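Local coordinates for lipoate-protein ligase, putative (Streptococcus pneumoniae, PDB 1VQZ), which is a putative member of the lipoate-protein ligase family, with an A/B-type catalytic domain followed by a smaller bacterial C-terminal domain, at residues Met13-Ile17 with Tyr221-Tyr227; Tyr96-Glu102 with Gly153-His158. One frame throughout, in Å; residues are numbered along the deposited sequence. Where two conformers were deposited one is given.

Contact 1 of 2, residues Met13-Ile17 with Tyr221-Tyr227; sequences MKYII and YPEMTEY
Tyr-15 and Glu-226 pair at the edge of the large mixed sheet, where the short strand 225-226 runs parallel to strand 13-17. In the usual parallel pattern, the backbone N and O of Tyr-15 grip the residues on either side of Glu-226: Tyr-15 N to Thr-225 O is 2.9 Å and Tyr-227 N to Tyr-15 O is 2.8 Å. With CG of Tyr-15 set between its own backbone N and carbonyl carbon (chi1 66°), the ring swings across to the other strand. One face lies against Glu-226, whose CB sits 4.0 Å from the ring centroid, and the Glu-226 carboxylate is turned nearly parallel to the ring, 9° off. The selenomethionine Met-224 fills the step beside this ring: its CE touches Tyr-15 CD1 at 3.9 Å, and its SE stands obliquely to the ring, 5.5 Å from the centroid, a Met-aromatic contact. Met-217 and Lys-218 of helix 206-220 also pack on Met-224. On the face that carries Lys-14 and Thr-225, the lysine chain bends at chi2 (-65°) and lies alongside the threonine, CE 3.3 Å from OG1, before its NZ reaches a salt bridge with Glu-40. Ile-16 and Tyr-227 point the same way, with Ile-16 CG1 4.0 Å from Tyr-227 CB. At the opposite end, the extended selenomethionine Met-13 lays its CE over the Tyr-221 ring, an approach modelled too tightly to be read closely. Beyond Tyr-15, one water accepts from Ile-17 N and donates to Tyr-227 O and to Glu-226 OE2, the last at 2.6 Å.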
# COMPACT_ATOMS: atom_id res chain seq x y z
N MSE A 13 3.98 24.05 -0.50
CA MSE A 13 4.76 22.81 -0.70
C MSE A 13 5.71 22.55 0.47
O MSE A 13 6.48 23.42 0.87
CB MSE A 13 5.53 23.01 -1.99
CG MSE A 13 6.10 21.81 -2.59
SE MSE A 13 6.61 22.25 -4.42
CE MSE A 13 6.85 20.37 -5.00
N LYS A 14 5.63 21.36 1.01
CA LYS A 14 6.29 21.07 2.25
C LYS A 14 7.00 19.73 2.28
O LYS A 14 6.57 18.75 1.64
CB LYS A 14 5.27 21.11 3.40
CG LYS A 14 4.53 22.42 3.57
CD LYS A 14 5.49 23.53 3.97
CE LYS A 14 4.87 24.88 3.78
NZ LYS A 14 3.86 25.09 4.77
N TYR A 15 8.04 19.66 3.11
CA TYR A 15 8.50 18.35 3.58
C TYR A 15 8.35 18.21 5.09
O TYR A 15 8.28 19.22 5.81
CB TYR A 15 9.94 18.09 3.20
CG TYR A 15 10.98 19.00 3.86
CD1 TYR A 15 11.34 20.20 3.27
CD2 TYR A 15 11.65 18.60 5.01
CE1 TYR A 15 12.29 21.03 3.83
CE2 TYR A 15 12.61 19.42 5.58
CZ TYR A 15 12.94 20.65 4.98
OH TYR A 15 13.90 21.48 5.52
N ILE A 16 8.32 16.96 5.55
CA ILE A 16 8.23 16.61 6.96
C ILE A 16 9.39 15.71 7.33
O ILE A 16 9.75 14.80 6.58
CB ILE A 16 6.89 15.90 7.33
CG1 ILE A 16 5.75 16.86 7.13
CG2 ILE A 16 6.88 15.51 8.82
CD1 ILE A 16 4.45 16.24 6.97
N ILE A 17 10.00 16.01 8.48
CA ILE A 17 11.07 15.17 9.01
C ILE A 17 10.51 14.35 10.19
O ILE A 17 10.06 14.88 11.20
CB ILE A 17 12.30 16.04 9.44
CG1 ILE A 17 12.91 16.69 8.19
CG2 ILE A 17 13.37 15.16 10.21
CD1 ILE A 17 14.10 17.52 8.49
N TYR A 221 13.02 21.72 -5.74
CA TYR A 221 11.93 22.56 -5.28
C TYR A 221 12.36 23.55 -4.20
O TYR A 221 12.07 23.35 -3.00
CB TYR A 221 10.77 21.69 -4.78
CG TYR A 221 10.27 20.66 -5.80
CD1 TYR A 221 9.37 21.02 -6.80
CD2 TYR A 221 10.71 19.33 -5.75
CE1 TYR A 221 8.92 20.07 -7.73
CE2 TYR A 221 10.27 18.39 -6.68
CZ TYR A 221 9.38 18.77 -7.67
OH TYR A 221 8.95 17.82 -8.59
N PRO A 222 13.03 24.65 -4.61
CA PRO A 222 13.50 25.66 -3.64
C PRO A 222 12.40 26.35 -2.79
O PRO A 222 12.70 26.94 -1.74
CB PRO A 222 14.23 26.69 -4.51
CG PRO A 222 14.27 26.16 -5.88
CD PRO A 222 13.37 25.00 -6.00
N GLU A 223 11.16 26.29 -3.30
CA GLU A 223 9.96 26.77 -2.59
C GLU A 223 9.65 25.98 -1.34
O GLU A 223 9.14 26.53 -0.37
CB GLU A 223 8.71 26.68 -3.50
CG GLU A 223 8.31 25.26 -3.99
CD GLU A 223 8.79 24.98 -5.40
OE1 GLU A 223 10.00 25.15 -5.65
OE2 GLU A 223 7.95 24.62 -6.25
N MSE A 224 9.97 24.69 -1.39
CA MSE A 224 9.52 23.72 -0.41
C MSE A 224 10.25 23.97 0.90
O MSE A 224 11.47 24.05 0.94
CB MSE A 224 9.80 22.30 -0.90
CG MSE A 224 9.42 21.24 0.07
SE MSE A 224 9.85 19.41 -0.62
CE MSE A 224 11.82 19.57 -0.50
N THR A 225 9.46 24.08 1.96
CA THR A 225 9.96 24.34 3.30
C THR A 225 9.47 23.24 4.23
O THR A 225 8.56 22.45 3.88
CB THR A 225 9.50 25.73 3.79
OG1 THR A 225 8.09 25.72 3.95
CG2 THR A 225 9.85 26.85 2.79
N GLU A 226 10.06 23.17 5.42
CA GLU A 226 9.64 22.16 6.39
C GLU A 226 8.28 22.50 7.05
O GLU A 226 8.08 23.65 7.50
CB GLU A 226 10.66 22.00 7.48
CG GLU A 226 10.53 20.67 8.23
CD GLU A 226 11.50 20.57 9.40
OE1 GLU A 226 12.40 21.42 9.51
OE2 GLU A 226 11.36 19.64 10.22
N TYR A 227 7.36 21.53 7.07
CA TYR A 227 6.20 21.56 7.98
C TYR A 227 6.60 20.90 9.30
O TYR A 227 6.96 19.73 9.33
CB TYR A 227 4.98 20.82 7.40
CG TYR A 227 3.67 21.13 8.14
CD1 TYR A 227 2.90 22.23 7.77
CD2 TYR A 227 3.25 20.37 9.24
CE1 TYR A 227 1.70 22.55 8.43
CE2 TYR A 227 2.02 20.70 9.93
CZ TYR A 227 1.26 21.79 9.50
OH TYR A 227 0.09 22.18 10.10
O HOH W 1 6.28 26.46 1.59
O HOH W 2 5.75 26.37 -1.05
O HOH W 3 9.16 18.29 10.15

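Contact 2 of 2, residues Tyr96-Glu102 with Gly153-His158; sequences YTIISKE and GRIMHH
Tyr-96 to Lys-101 and Arg-154 to His-158 run antiparallel as adjacent strands, their axes 4.8 Å apart at closest approach and their directions 165° apart. Ile-98/His-157 and Ser-100/Ile-155 are the hydrogen-bonded pairs, each joined by two bonds; the straightest of these runs from Ile-155 N to Ser-100 O (2.8 Å, 171° at the hydrogen). Past the regular pairs, Glu-102 N still reaches Gly-153 O at 2.9 Å, but from above the carbonyl plane. Gly-153 has a positive phi in the tight connection from strand 141-151 to strand 154-162. Thr-97, Ile-99, Arg-154, Met-156 and His-158 share one face. There Ile-99 is wedged between two partners, its CG1 3.9 Å from Met-156 CG and its CG2 3.5 Å from Arg-154 NH1. The Arg-154 guanidinium is fixed by the backbone carbonyls of Phe-34 and Glu-40. Met-156 bends at chi3 (62°) to lay its CE over the His-158 imidazole. Both ring nitrogens of that histidine are engaged, ND1 with Glu-30 and NE2 with Ser-82, while Thr-97 OG1 shares the Glu-30 carboxylate oxygen. Tyr-96 turns its ring across to the neighbouring strand, one face against the His-158 backbone, CE2 3.7 Å from C, and its hydroxyl bonds Asn-146. Helix 23-36 lies over the Ile-99 and Met-156 face; Phe-108 touches Ile-98 on the reverse, and strands 42-47 and 141-151 continue the sheet on the two outer edges of the pair.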
# COMPACT_ATOMS: atom_id res chain seq x y z
N TYR A 96 8.87 6.27 1.24
CA TYR A 96 8.65 7.61 0.70
C TYR A 96 7.16 7.84 0.64
O TYR A 96 6.35 6.88 0.45
CB TYR A 96 9.30 7.81 -0.70
CG TYR A 96 8.70 6.95 -1.79
CD1 TYR A 96 9.19 5.67 -2.06
CD2 TYR A 96 7.61 7.41 -2.53
CE1 TYR A 96 8.60 4.88 -3.05
CE2 TYR A 96 7.02 6.64 -3.48
CZ TYR A 96 7.50 5.38 -3.76
OH TYR A 96 6.86 4.68 -4.75
N THR A 97 6.79 9.12 0.76
CA THR A 97 5.40 9.58 0.65
C THR A 97 5.31 10.85 -0.19
O THR A 97 5.97 11.81 0.11
CB THR A 97 4.88 9.91 2.03
OG1 THR A 97 5.01 8.76 2.85
CG2 THR A 97 3.48 10.37 1.99
N ILE A 98 4.51 10.82 -1.25
CA ILE A 98 4.27 11.96 -2.13
C ILE A 98 2.76 12.22 -2.15
O ILE A 98 2.02 11.47 -2.74
CB ILE A 98 4.73 11.65 -3.55
CG1 ILE A 98 6.17 11.10 -3.51
CG2 ILE A 98 4.67 12.87 -4.47
CD1 ILE A 98 6.52 10.39 -4.79
N ILE A 99 2.34 13.31 -1.52
CA ILE A 99 0.95 13.74 -1.46
C ILE A 99 0.70 15.00 -2.24
O ILE A 99 1.50 15.96 -2.19
CB ILE A 99 0.56 13.99 -0.01
CG1 ILE A 99 0.59 12.66 0.77
CG2 ILE A 99 -0.80 14.66 0.09
CD1 ILE A 99 0.95 12.85 2.23
N SER A 100 -0.41 15.01 -2.97
CA SER A 100 -0.75 16.16 -3.85
C SER A 100 -2.24 16.33 -4.00
O SER A 100 -2.97 15.35 -4.15
CB SER A 100 -0.14 16.00 -5.24
OG SER A 100 -0.71 14.83 -5.82
N LYS A 101 -2.68 17.56 -3.90
CA LYS A 101 -3.98 17.98 -4.34
C LYS A 101 -4.13 17.66 -5.81
O LYS A 101 -3.23 17.93 -6.63
CB LYS A 101 -4.11 19.49 -4.13
CG LYS A 101 -5.45 20.09 -4.58
CD LYS A 101 -5.49 21.60 -4.32
CE LYS A 101 -6.87 22.18 -4.67
NZ LYS A 101 -7.11 23.56 -4.13
N GLU A 102 -5.27 17.09 -6.14
CA GLU A 102 -5.63 16.76 -7.50
C GLU A 102 -5.81 18.07 -8.25
O GLU A 102 -6.67 18.86 -7.93
CB GLU A 102 -6.92 15.93 -7.49
CG GLU A 102 -7.43 15.49 -8.84
CD GLU A 102 -8.67 14.60 -8.72
OE1 GLU A 102 -9.28 14.58 -7.64
OE2 GLU A 102 -9.02 13.92 -9.71
N GLY A 153 -10.24 14.59 -4.15
CA GLY A 153 -9.42 15.74 -4.44
C GLY A 153 -7.97 15.61 -4.02
O GLY A 153 -7.28 16.58 -4.11
N ARG A 154 -7.55 14.44 -3.55
CA ARG A 154 -6.19 14.26 -3.03
C ARG A 154 -5.59 12.87 -3.30
O ARG A 154 -6.20 11.78 -3.07
CB ARG A 154 -6.17 14.62 -1.54
CG ARG A 154 -4.83 14.67 -0.94
CD ARG A 154 -4.83 15.18 0.52
NE ARG A 154 -4.57 16.57 0.50
CZ ARG A 154 -3.60 17.24 1.12
NH1 ARG A 154 -2.77 16.75 2.01
NH2 ARG A 154 -3.55 18.53 0.83
N ILE A 155 -4.35 12.90 -3.79
CA ILE A 155 -3.63 11.73 -4.28
C ILE A 155 -2.41 11.46 -3.44
O ILE A 155 -1.66 12.39 -3.13
CB ILE A 155 -3.16 11.99 -5.70
CG1 ILE A 155 -4.37 12.27 -6.62
CG2 ILE A 155 -2.29 10.81 -6.22
CD1 ILE A 155 -4.03 12.88 -7.94
N MSE A 156 -2.20 10.19 -3.06
CA MSE A 156 -0.95 9.79 -2.43
C MSE A 156 -0.30 8.68 -3.23
O MSE A 156 -0.92 7.67 -3.53
CB MSE A 156 -1.15 9.35 -0.98
CG MSE A 156 0.13 8.93 -0.31
SE MSE A 156 -0.07 8.42 1.60
CE MSE A 156 -1.34 6.85 1.31
N HIS A 157 0.96 8.89 -3.55
CA HIS A 157 1.85 7.85 -4.04
C HIS A 157 2.83 7.52 -2.91
O HIS A 157 3.50 8.41 -2.42
CB HIS A 157 2.66 8.32 -5.23
CG HIS A 157 1.86 8.51 -6.47
ND1 HIS A 157 1.73 7.52 -7.42
CD2 HIS A 157 1.10 9.55 -6.89
CE1 HIS A 157 0.94 7.96 -8.39
NE2 HIS A 157 0.55 9.18 -8.10
N HIS A 158 2.91 6.27 -2.50
CA HIS A 158 3.88 5.92 -1.47
C HIS A 158 4.50 4.57 -1.74
O HIS A 158 3.97 3.76 -2.53
CB HIS A 158 3.33 6.07 -0.03
CG HIS A 158 2.25 5.10 0.34
ND1 HIS A 158 1.79 4.97 1.64
CD2 HIS A 158 1.54 4.22 -0.40
CE1 HIS A 158 0.83 4.05 1.67
NE2 HIS A 158 0.69 3.56 0.44

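From the N terminus the chain lays down strand 13-17, passes through helix 23-36 and enters strand 42-47, which lies between strand 13-17 and strand 93-101 in the large mixed sheet. Contact 2 closes the inner loop when strand 154-162 returns beside strand 93-101, with 50 residues between Glu-102 and Gly-153. Contact 1 closes the outer loop only after helix 206-220, when residues 221-227 reach back to the first strand; contact 2 is therefore nested within it. The two do not touch: their nearest atoms are about 7 Å apart and their centres about 14 Å. Glu-40 serves both, its carboxylate meeting Lys-14 and its carbonyl Arg-154, and Phe-108 touches Met-13 as well as Ile-98.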